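Local structure of putative transcriptional regulator protein, LacI family (3MIZ) at residues Ile83-Ser88 and Arg105-Ser110; Gly135-Asn140 and Thr189-Gln194. The protein probably binds regulatory DNA and controls transcription as a repressor of the LacI family. All coordinates share one frame; numbering follows the deposited sequence.

Interaction 1 (Ile83-Ser88 and Arg105-Ser110); sequences IVDPES and RELLPS
Asp85 and Leu107 mark the closest backbone approach of two segments that are neither regular helix nor strand, with Asp85 CA 7.9 Å from Leu107 CA; residues 105-110 turn at Glu106 and Leu107. At that spacing no backbone hydrogen bond joins residues 83-88 to residues 105-110, and the side chains make the contact. Leu107 sets one methyl, CD2, over a face of the Asp85 carboxylate, 3.6 Å from Asp85 CG and about as far from each of the two oxygens. CG of Leu107 stands anti to the backbone N (chi1 -174°), which carries the isobutyl group across to the other loop. The carboxylate spends its polarity elsewhere: Asp85 OD2 accepts a hydrogen bond from Thr104 OG1, and OD1 a weak one from the Gln103 backbone N, so its position is set by residues just ahead of Arg105.

The loop holding 83-88 leads from strand 81-83 to strand 95-97, an outer strand of the four-stranded parallel sheet in the first of the two lobes of this periplasmic-binding-protein-like fold. Next in line, Leu108 CD1 meets the CG corner of the Pro86 ring at 3.8 Å. The same ring also rests on Trp63 of helix 56-68, while Leu108 packs on Thr95 and Met97 of strand 95-97. Pro86 CD lies 4.4 Å from Leu107 CD2, a looser touch.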
loop_
_atom_site.group_PDB
_atom_site.type_symbol
_atom_site.label_atom_id
_atom_site.label_comp_id
_atom_site.label_asym_id
_atom_site.label_seq_id
_atom_site.Cartn_x
_atom_site.Cartn_y
_atom_site.Cartn_z
ATOM N N ILE A 83 20.606 -7.244 0.903
ATOM C CA ILE A 83 21.627 -8.269 1.066
ATOM C C ILE A 83 21.828 -8.215 2.580
ATOM O O ILE A 83 22.242 -7.180 3.117
ATOM C CB ILE A 83 22.951 -7.906 0.365
ATOM C CG1 ILE A 83 22.744 -7.817 -1.151
ATOM C CG2 ILE A 83 23.996 -8.977 0.653
ATOM C CD1 ILE A 83 23.980 -7.310 -1.897
ATOM N N VAL A 84 21.507 -9.306 3.269
ATOM C CA VAL A 84 21.625 -9.326 4.719
ATOM C C VAL A 84 21.560 -10.726 5.298
ATOM O O VAL A 84 20.867 -11.604 4.771
ATOM C CB VAL A 84 20.505 -8.478 5.367
ATOM C CG1 VAL A 84 19.143 -8.966 4.895
ATOM C CG2 VAL A 84 20.588 -8.558 6.892
ATOM N N ASP A 85 22.317 -10.934 6.372
ATOM C CA ASP A 85 22.323 -12.211 7.072
ATOM C C ASP A 85 21.286 -12.108 8.178
ATOM O O ASP A 85 21.283 -11.145 8.947
ATOM C CB ASP A 85 23.691 -12.480 7.708
ATOM C CG ASP A 85 24.624 -13.244 6.797
ATOM O OD1 ASP A 85 24.341 -13.351 5.581
ATOM O OD2 ASP A 85 25.655 -13.739 7.301
ATOM N N PRO A 86 20.381 -13.089 8.273
ATOM C CA PRO A 86 19.397 -12.969 9.355
ATOM C C PRO A 86 20.127 -13.009 10.702
ATOM O O PRO A 86 21.191 -13.616 10.816
ATOM C CB PRO A 86 18.506 -14.194 9.158
ATOM C CG PRO A 86 18.609 -14.470 7.668
ATOM C CD PRO A 86 20.087 -14.238 7.400
ATOM N N GLU A 87 19.557 -12.346 11.701
ATOM C CA GLU A 87 20.121 -12.324 13.051
ATOM C C GLU A 87 19.273 -13.258 13.916
ATOM O O GLU A 87 18.383 -12.806 14.634
ATOM C CB GLU A 87 20.071 -10.902 13.613
ATOM C CG GLU A 87 21.130 -9.976 13.045
ATOM C CD GLU A 87 22.521 -10.335 13.535
ATOM O OE1 GLU A 87 22.762 -10.209 14.756
ATOM O OE2 GLU A 87 23.366 -10.749 12.708
ATOM N N SER A 88 19.558 -14.556 13.836
ATOM C CA SER A 88 18.809 -15.570 14.578
ATOM C C SER A 88 19.441 -16.054 15.885
ATOM O O SER A 88 18.938 -16.989 16.513
ATOM C CB SER A 88 18.561 -16.778 13.678
ATOM O OG SER A 88 19.784 -17.273 13.160
ATOM N N ARG A 105 27.955 -15.927 1.688
ATOM C CA ARG A 105 27.767 -16.807 0.536
ATOM C C ARG A 105 27.095 -18.135 0.865
ATOM O O ARG A 105 27.581 -18.915 1.690
ATOM C CB ARG A 105 29.113 -17.080 -0.144
ATOM C CG ARG A 105 29.020 -17.990 -1.363
ATOM C CD ARG A 105 30.379 -18.163 -2.040
ATOM N NE ARG A 105 31.298 -18.982 -1.254
ATOM C CZ ARG A 105 31.178 -20.296 -1.097
ATOM N NH1 ARG A 105 30.178 -20.949 -1.676
ATOM N NH2 ARG A 105 32.050 -20.961 -0.351
ATOM N N GLU A 106 25.969 -18.373 0.203
ATOM C CA GLU A 106 25.186 -19.594 0.359
ATOM C C GLU A 106 24.804 -19.958 1.789
ATOM O O GLU A 106 24.698 -21.138 2.122
ATOM C CB GLU A 106 25.923 -20.774 -0.278
ATOM C CG GLU A 106 26.380 -20.511 -1.705
ATOM C CD GLU A 106 26.641 -21.789 -2.477
ATOM O OE1 GLU A 106 25.656 -22.478 -2.823
ATOM O OE2 GLU A 106 27.824 -22.107 -2.732
ATOM N N LEU A 107 24.591 -18.957 2.634
ATOM C CA LEU A 107 24.203 -19.225 4.015
ATOM C C LEU A 107 22.822 -19.888 4.047
ATOM O O LEU A 107 22.578 -20.812 4.827
ATOM C CB LEU A 107 24.163 -17.922 4.819
ATOM C CG LEU A 107 23.917 -18.054 6.323
ATOM C CD1 LEU A 107 25.128 -18.701 6.995
ATOM C CD2 LEU A 107 23.668 -16.681 6.916
ATOM N N LEU A 108 21.927 -19.415 3.183
ATOM C CA LEU A 108 20.560 -19.934 3.105
ATOM C C LEU A 108 20.039 -19.812 1.683
ATOM O O LEU A 108 20.534 -18.996 0.912
ATOM C CB LEU A 108 19.641 -19.109 3.996
ATOM C CG LEU A 108 19.828 -19.119 5.508
ATOM C CD1 LEU A 108 19.076 -17.934 6.118
ATOM C CD2 LEU A 108 19.314 -20.443 6.061
ATOM N N PRO A 109 19.044 -20.634 1.309
ATOM C CA PRO A 109 18.525 -20.513 -0.053
ATOM C C PRO A 109 17.797 -19.178 -0.166
ATOM O O PRO A 109 17.251 -18.671 0.817
ATOM C CB PRO A 109 17.586 -21.709 -0.180
ATOM C CG PRO A 109 17.178 -21.986 1.232
ATOM C CD PRO A 109 18.455 -21.796 1.995
ATOM N N SER A 110 17.796 -18.601 -1.360
ATOM C CA SER A 110 17.144 -17.316 -1.544
ATOM C C SER A 110 16.564 -17.183 -2.935
ATOM O O SER A 110 17.067 -17.770 -3.893
ATOM C CB SER A 110 18.130 -16.176 -1.296
ATOM O OG SER A 110 19.211 -16.237 -2.204
#

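Interaction 2 (Gly135-Asn140 and Thr189-Gln194); sequences GYIRLN and TEMLKQ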
loop_
_atom_site.group_PDB
_atom_site.type_symbol
_atom_site.label_atom_id
_atom_site.label_comp_id
_atom_site.label_asym_id
_atom_site.label_seq_id
_atom_site.Cartn_x
_atom_site.Cartn_y
_atom_site.Cartn_z
ATOM N N GLY A 135 15.109 10.010 -20.464
ATOM C CA GLY A 135 15.317 10.524 -19.125
ATOM C C GLY A 135 15.113 9.405 -18.121
ATOM O O GLY A 135 14.400 8.441 -18.391
ATOM N N TYR A 136 15.752 9.518 -16.964
ATOM C CA TYR A 136 15.616 8.513 -15.920
ATOM C C TYR A 136 15.657 9.237 -14.575
ATOM O O TYR A 136 16.642 9.899 -14.250
ATOM C CB TYR A 136 16.764 7.495 -15.996
ATOM C CG TYR A 136 16.591 6.318 -15.061
ATOM C CD1 TYR A 136 15.952 5.148 -15.483
ATOM C CD2 TYR A 136 16.993 6.403 -13.727
ATOM C CE1 TYR A 136 15.708 4.093 -14.590
ATOM C CE2 TYR A 136 16.752 5.359 -12.828
ATOM C CZ TYR A 136 16.107 4.210 -13.267
ATOM O OH TYR A 136 15.832 3.203 -12.371
ATOM N N ILE A 137 14.575 9.144 -13.810
ATOM C CA ILE A 137 14.534 9.779 -12.503
ATOM C C ILE A 137 14.690 8.659 -11.481
ATOM O O ILE A 137 13.839 7.765 -11.355
ATOM C CB ILE A 137 13.230 10.573 -12.310
ATOM C CG1 ILE A 137 13.095 11.611 -13.432
ATOM C CG2 ILE A 137 13.258 11.303 -10.986
ATOM C CD1 ILE A 137 11.893 12.524 -13.290
ATOM N N ARG A 138 15.822 8.713 -10.782
ATOM C CA ARG A 138 16.236 7.717 -9.802
ATOM C C ARG A 138 15.474 7.544 -8.500
ATOM O O ARG A 138 15.115 8.510 -7.823
ATOM C CB ARG A 138 17.707 7.955 -9.438
ATOM C CG ARG A 138 18.654 7.941 -10.624
ATOM C CD ARG A 138 20.025 8.458 -10.221
ATOM N NE ARG A 138 20.641 7.627 -9.186
ATOM C CZ ARG A 138 21.808 7.907 -8.611
ATOM N NH1 ARG A 138 22.477 8.994 -8.967
ATOM N NH2 ARG A 138 22.315 7.088 -7.699
ATOM N N LEU A 139 15.264 6.281 -8.152
ATOM C CA LEU A 139 14.624 5.905 -6.903
ATOM C C LEU A 139 15.735 6.073 -5.855
ATOM O O LEU A 139 16.918 6.153 -6.209
ATOM C CB LEU A 139 14.184 4.438 -6.974
ATOM C CG LEU A 139 13.549 3.775 -5.748
ATOM C CD1 LEU A 139 12.237 4.447 -5.400
ATOM C CD2 LEU A 139 13.324 2.298 -6.043
ATOM N N ASN A 140 15.349 6.132 -4.583
ATOM C CA ASN A 140 16.289 6.290 -3.469
ATOM C C ASN A 140 17.563 5.468 -3.674
ATOM O O ASN A 140 17.513 4.243 -3.702
ATOM C CB ASN A 140 15.621 5.856 -2.161
ATOM C CG ASN A 140 16.350 6.380 -0.932
ATOM O OD1 ASN A 140 17.573 6.526 -0.936
ATOM N ND2 ASN A 140 15.600 6.652 0.124
ATOM N N THR A 189 10.009 18.310 -13.747
ATOM C CA THR A 189 9.657 19.577 -14.370
ATOM C C THR A 189 10.897 20.208 -15.005
ATOM O O THR A 189 10.858 20.655 -16.150
ATOM C CB THR A 189 9.039 20.534 -13.341
ATOM O OG1 THR A 189 7.762 20.020 -12.938
ATOM C CG2 THR A 189 8.844 21.929 -13.944
ATOM N N GLU A 190 11.996 20.229 -14.260
ATOM C CA GLU A 190 13.248 20.786 -14.763
ATOM C C GLU A 190 13.692 20.025 -16.005
ATOM O O GLU A 190 14.103 20.622 -17.003
ATOM C CB GLU A 190 14.331 20.693 -13.682
ATOM C CG GLU A 190 15.670 21.326 -14.053
ATOM C CD GLU A 190 15.546 22.794 -14.435
ATOM O OE1 GLU A 190 14.853 23.547 -13.715
ATOM O OE2 GLU A 190 16.153 23.196 -15.454
HETATM N N MSE A 191 13.591 18.700 -15.936
HETATM C CA MSE A 191 13.984 17.821 -17.029
HETATM C C MSE A 191 13.173 18.056 -18.302
HETATM O O MSE A 191 13.707 18.035 -19.413
HETATM C CB MSE A 191 13.822 16.363 -16.583
HETATM C CG MSE A 191 14.278 15.329 -17.584
HETATM SE SE MSE A 191 14.013 13.528 -16.893
HETATM C CE MSE A 191 15.438 13.524 -15.576
ATOM N N LEU A 192 11.876 18.281 -18.134
ATOM C CA LEU A 192 10.988 18.492 -19.272
ATOM C C LEU A 192 11.045 19.912 -19.834
ATOM O O LEU A 192 10.540 20.177 -20.930
ATOM C CB LEU A 192 9.555 18.147 -18.868
ATOM C CG LEU A 192 9.288 16.651 -18.657
ATOM C CD1 LEU A 192 7.971 16.439 -17.906
ATOM C CD2 LEU A 192 9.260 15.956 -20.013
ATOM N N LYS A 193 11.648 20.826 -19.083
ATOM C CA LYS A 193 11.757 22.204 -19.539
ATOM C C LYS A 193 13.074 22.435 -20.265
ATOM O O LYS A 193 13.312 23.512 -20.807
ATOM C CB LYS A 193 11.621 23.176 -18.366
ATOM C CG LYS A 193 10.187 23.319 -17.868
ATOM C CD LYS A 193 10.020 24.500 -16.927
ATOM C CE LYS A 193 10.820 24.325 -15.648
ATOM N NZ LYS A 193 10.574 25.444 -14.693
ATOM N N GLN A 194 13.924 21.411 -20.273
ATOM C CA GLN A 194 15.211 21.491 -20.947
ATOM C C GLN A 194 14.971 21.802 -22.419
ATOM O O GLN A 194 13.934 21.442 -22.978
ATOM C CB GLN A 194 15.958 20.159 -20.841
ATOM C CG GLN A 194 16.387 19.763 -19.442
ATOM C CD GLN A 194 17.103 18.426 -19.429
ATOM O OE1 GLN A 194 16.543 17.406 -19.824
ATOM N NE2 GLN A 194 18.350 18.425 -18.975
#
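Met191, modelled as selenomethionine, crosses from helix 184-192 to strand 134-138 and supplies the helix side of the whole contact. Two residues earlier, Thr189 turns its side chain away from the strand, and its OG1 bonds back to the carbonyl of Phe185 one turn earlier. At Met191 the chain runs straight out from the helix, CG anti to the backbone N (chi1 -176°), then bends at its last torsion (chi3 -73°) to bring the methyl over the strand. SE sits 4.0 Å from Gly135 CA, where the strand has no side chain in the way. CE then packs 3.7 Å from Ile137 CG1, where the two side chains lie alongside, running antiparallel, and also comes within 4.0 Å of Tyr136 O.

This is helix-on-sheet packing in the second lobe of the fold, where strand 134-138 runs between strands 167-174 and 200-203. Ile137 also touches Met208 and Ile212 of helix 206-217; Tyr136, pointing away from Met191, packs on helix 144-160. One residue on from Met191, Leu192 packs on Ala216 and Leu219.

In the fold
The two contacts sit on opposite sides of the chain's centre, their own centres 36 Å apart and their nearest atoms about 13 Å apart. Neither shares a helix or strand with the other: interaction 1 ties two loops at the surface of the first lobe, whereas interaction 2 seats a helix on a central strand inside the second. All four touching residues are buried in interaction 2, none in interaction 1. Chemistry follows place. At the surface, a carboxylate with polar partners of its own tolerates a leucine methyl beside two proline-leucine touches; in the interior, one long selenomethionine does the work through purely van der Waals contacts.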